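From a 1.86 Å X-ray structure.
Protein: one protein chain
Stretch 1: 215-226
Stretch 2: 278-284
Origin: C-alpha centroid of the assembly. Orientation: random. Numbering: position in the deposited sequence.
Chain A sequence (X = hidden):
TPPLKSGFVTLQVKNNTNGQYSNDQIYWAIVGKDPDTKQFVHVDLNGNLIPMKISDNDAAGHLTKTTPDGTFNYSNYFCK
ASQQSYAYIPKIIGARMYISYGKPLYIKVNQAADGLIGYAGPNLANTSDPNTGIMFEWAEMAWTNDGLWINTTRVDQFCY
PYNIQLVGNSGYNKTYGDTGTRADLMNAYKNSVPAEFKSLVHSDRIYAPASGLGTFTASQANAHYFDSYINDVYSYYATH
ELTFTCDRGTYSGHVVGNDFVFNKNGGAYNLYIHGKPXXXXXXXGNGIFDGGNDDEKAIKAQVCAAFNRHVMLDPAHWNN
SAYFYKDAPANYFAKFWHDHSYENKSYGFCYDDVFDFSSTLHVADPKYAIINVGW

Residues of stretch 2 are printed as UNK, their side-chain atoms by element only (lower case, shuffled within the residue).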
# COMPACT_ATOMS: atom_id res chain seq x y z
N THR A 215 -2.61 -6.43 -15.75
CA THR A 215 -2.21 -6.50 -17.15
C THR A 215 -1.08 -5.56 -17.54
O THR A 215 -0.77 -5.41 -18.74
CB THR A 215 -3.41 -6.22 -18.05
OG1 THR A 215 -3.98 -4.95 -17.69
CG2 THR A 215 -4.46 -7.32 -17.87
N PHE A 216 -0.46 -4.92 -16.56
CA PHE A 216 0.56 -3.91 -16.87
C PHE A 216 1.96 -4.38 -16.50
O PHE A 216 2.92 -3.61 -16.56
CB PHE A 216 0.23 -2.60 -16.15
CG PHE A 216 -0.96 -1.86 -16.72
CD1 PHE A 216 -2.24 -2.37 -16.59
CD2 PHE A 216 -0.79 -0.64 -17.37
CE1 PHE A 216 -3.34 -1.69 -17.09
CE2 PHE A 216 -1.89 0.05 -17.89
CZ PHE A 216 -3.17 -0.47 -17.75
N THR A 217 2.08 -5.65 -16.14
CA THR A 217 3.39 -6.25 -15.95
C THR A 217 4.08 -6.38 -17.31
O THR A 217 3.44 -6.21 -18.36
CB THR A 217 3.31 -7.63 -15.28
OG1 THR A 217 2.71 -8.56 -16.20
CG2 THR A 217 2.47 -7.58 -14.01
N ALA A 218 5.37 -6.70 -17.27
CA ALA A 218 6.21 -6.66 -18.46
C ALA A 218 5.77 -7.68 -19.50
O ALA A 218 6.04 -7.53 -20.68
CB ALA A 218 7.68 -6.88 -18.07
N SER A 219 5.07 -8.71 -19.05
CA SER A 219 4.70 -9.79 -19.96
C SER A 219 3.26 -9.67 -20.47
O SER A 219 2.82 -10.47 -21.29
CB SER A 219 4.90 -11.14 -19.26
OG SER A 219 4.17 -11.20 -18.05
N GLN A 220 2.53 -8.66 -20.00
CA GLN A 220 1.11 -8.54 -20.33
C GLN A 220 0.83 -7.50 -21.42
O GLN A 220 1.73 -6.79 -21.85
CB GLN A 220 0.32 -8.21 -19.07
CG GLN A 220 0.30 -9.32 -18.06
CD GLN A 220 -0.77 -10.34 -18.37
OE1 GLN A 220 -1.94 -9.99 -18.51
NE2 GLN A 220 -0.37 -11.59 -18.53
N ALA A 221 -0.43 -7.41 -21.84
CA ALA A 221 -0.84 -6.56 -22.96
C ALA A 221 -0.44 -5.09 -22.81
O ALA A 221 -0.09 -4.44 -23.80
CB ALA A 221 -2.35 -6.66 -23.15
N ASN A 222 -0.50 -4.57 -21.59
CA ASN A 222 -0.24 -3.14 -21.37
C ASN A 222 1.14 -2.84 -20.81
O ASN A 222 1.35 -1.82 -20.13
CB ASN A 222 -1.31 -2.57 -20.44
CG ASN A 222 -2.72 -2.86 -20.92
OD1 ASN A 222 -3.52 -3.47 -20.20
ND2 ASN A 222 -3.03 -2.43 -22.13
N ALA A 223 2.09 -3.71 -21.12
CA ALA A 223 3.45 -3.65 -20.59
C ALA A 223 4.16 -2.36 -20.93
O ALA A 223 5.11 -1.96 -20.24
CB ALA A 223 4.27 -4.83 -21.12
N HIS A 224 3.72 -1.70 -22.00
CA HIS A 224 4.40 -0.51 -22.49
C HIS A 224 3.53 0.74 -22.43
O HIS A 224 3.78 1.71 -23.12
CB HIS A 224 4.88 -0.76 -23.92
CG HIS A 224 5.81 -1.92 -24.03
ND1 HIS A 224 7.13 -1.86 -23.63
CD2 HIS A 224 5.61 -3.20 -24.44
CE1 HIS A 224 7.70 -3.04 -23.80
NE2 HIS A 224 6.80 -3.86 -24.30
N TYR A 225 2.51 0.70 -21.56
CA TYR A 225 1.51 1.75 -21.48
C TYR A 225 2.11 3.15 -21.30
O TYR A 225 1.64 4.11 -21.91
CB TYR A 225 0.53 1.45 -20.34
CG TYR A 225 -0.56 2.49 -20.14
CD1 TYR A 225 -1.54 2.70 -21.10
CD2 TYR A 225 -0.62 3.24 -18.97
CE1 TYR A 225 -2.54 3.66 -20.92
CE2 TYR A 225 -1.61 4.19 -18.78
CZ TYR A 225 -2.56 4.39 -19.75
OH TYR A 225 -3.53 5.34 -19.54
N PHE A 226 3.15 3.28 -20.49
CA PHE A 226 3.71 4.60 -20.22
C PHE A 226 4.88 5.00 -21.11
O PHE A 226 5.39 6.10 -21.00
CB PHE A 226 4.17 4.69 -18.76
CG PHE A 226 3.07 5.08 -17.80
CD1 PHE A 226 2.69 6.41 -17.66
CD2 PHE A 226 2.45 4.12 -17.01
CE1 PHE A 226 1.70 6.77 -16.76
CE2 PHE A 226 1.45 4.49 -16.13
CZ PHE A 226 1.07 5.81 -16.01
N UNK A 278 10.98 2.10 -16.86
CA UNK A 278 10.01 1.31 -17.60
C UNK A 278 8.61 1.67 -17.13
O UNK A 278 8.43 2.39 -16.14
o UNK A 278 10.09 -0.49 -16.01
c UNK A 278 10.25 -0.18 -17.38
N UNK A 279 7.62 1.15 -17.84
CA UNK A 279 6.23 1.26 -17.42
C UNK A 279 6.04 0.62 -16.04
O UNK A 279 5.30 1.14 -15.19
o UNK A 279 5.12 1.55 -19.56
c UNK A 279 3.91 0.30 -17.92
c UNK A 279 5.29 0.63 -18.48
N UNK A 280 6.73 -0.49 -15.79
CA UNK A 280 6.59 -1.19 -14.52
C UNK A 280 7.20 -0.37 -13.39
O UNK A 280 6.66 -0.33 -12.30
c UNK A 280 6.52 -3.58 -15.45
c UNK A 280 7.24 -2.58 -14.56
c UNK A 280 6.64 -3.24 -16.92
o UNK A 280 7.74 -3.00 -17.42
n UNK A 280 5.51 -3.18 -17.61
N UNK A 281 8.32 0.29 -13.66
CA UNK A 281 8.95 1.08 -12.62
C UNK A 281 8.10 2.29 -12.23
O UNK A 281 8.08 2.70 -11.07
c UNK A 281 12.68 0.65 -13.59
o UNK A 281 13.69 0.09 -13.12
c UNK A 281 11.35 0.39 -12.91
o UNK A 281 12.71 1.39 -14.59
c UNK A 281 10.35 1.52 -13.06
N UNK A 282 7.39 2.86 -13.20
CA UNK A 282 6.45 3.94 -12.89
C UNK A 282 5.33 3.43 -11.99
O UNK A 282 5.07 3.98 -10.91
c UNK A 282 5.87 4.55 -14.18
c UNK A 282 4.62 5.41 -13.88
c UNK A 282 6.93 5.37 -14.89
N UNK A 283 4.69 2.34 -12.41
CA UNK A 283 3.54 1.80 -11.69
C UNK A 283 3.90 1.29 -10.30
O UNK A 283 3.10 1.43 -9.36
c UNK A 283 2.91 0.67 -12.50
c UNK A 283 2.25 1.19 -13.78
c UNK A 283 1.87 0.04 -14.68
c UNK A 283 1.02 2.03 -13.41
N UNK A 284 5.10 0.75 -10.16
CA UNK A 284 5.49 0.09 -8.92
C UNK A 284 6.39 0.93 -8.02
O UNK A 284 6.49 0.66 -6.82
c UNK A 284 5.28 -2.25 -9.92
c UNK A 284 4.14 -2.68 -9.02
c UNK A 284 6.18 -1.23 -9.23
c UNK A 284 6.10 -3.46 -10.38
O HOH W 1 8.12 -3.05 -20.17

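Position 278 carries two side-chain atoms, one carbon and then one oxygen, and touches nothing on stretch 1. A single carbon ending in a hydroxyl oxygen is serine. Ser 278 stands just before the helix, at the N-cap, where the first amide groups of a helix lack partners in the preceding turn. Its short side chain can fold back to supply one.

At position 279 the beta carbon bears one oxygen and one carbon, three side-chain atoms in all. The oxygen lies 2.8 Å from Phe 226 N, and the CB is 3.1 Å from Ala 223 O. Branching at CB with two different elements identifies threonine. Thr 279 OG1 accepts a hydrogen bond from Phe 226 N, with an angle of 148° at the hydrogen, while its methyl CG2 lies at the edge of the Phe 226 ring. One small residue thus meets both the backbone and the aromatic side chain of stretch 1.

Position 280 has five side-chain atoms: three carbons in a chain, the third carrying one oxygen and one nitrogen. That is a carboxamide on a two-carbon arm, hence glutamine. Gln 280 NE2 donates to two backbone carbonyls, Phe 216 O at 2.8 Å and Ala 223 O at 2.9 Å. The two hydrogens of a primary amide make this double donation possible, and the angles of 171° and 159° show both bonds to be well directed. The other amide atom is occupied too: a water donates to Gln 280 OE1 at 2.8 Å and to Ala 223 O at 3.2 Å, bridging the stretches.

Position 281 also has three carbons, but the third carries two oxygens, and it makes no contact with stretch 1. This is a carboxylate, glutamate. Glu 281 N donates to Ser 278 OG at 3.0 Å, the capping bond, and Ser 278 N donates in return to Glu 281 OE1 at 2.9 Å. The reciprocal pair secures the start of the helix.

Position 282 shows three carbons, forked at the first, with one methyl packed against the ring of Phe 226. This is valine. Val 282 CG1 sits 3.9 Å from the centroid of the Phe 226 ring, only 9° off the normal, so the methyl rests squarely over one face.

Position 283 has four carbons, forked at the second, and reaches two aromatic residues: leucine. Leu 283 CD1 is 3.4 Å from Phe 216 CB, and Leu 283 CD2 is 3.7 Å from Phe 226 CE2, so its two methyls serve different neighbours.

Position 284 has the same four-carbon fork but lies beyond contact with stretch 1; it too is leucine. Leu 284 continues the helix, and nothing on stretch 1 dictates its side chain.

The contact joins a helix to a chain of turns without regular structure. Its turns pair some backbone groups internally; of the others, Thr 279 and Gln 280 bind three directly. Beside them, Val 282 and Leu 283 pack against Phe 226, with Leu 283 also meeting Phe 216, adding an apolar layer to the polar anchor.

Stretch 2 (278-284) STQEVLL
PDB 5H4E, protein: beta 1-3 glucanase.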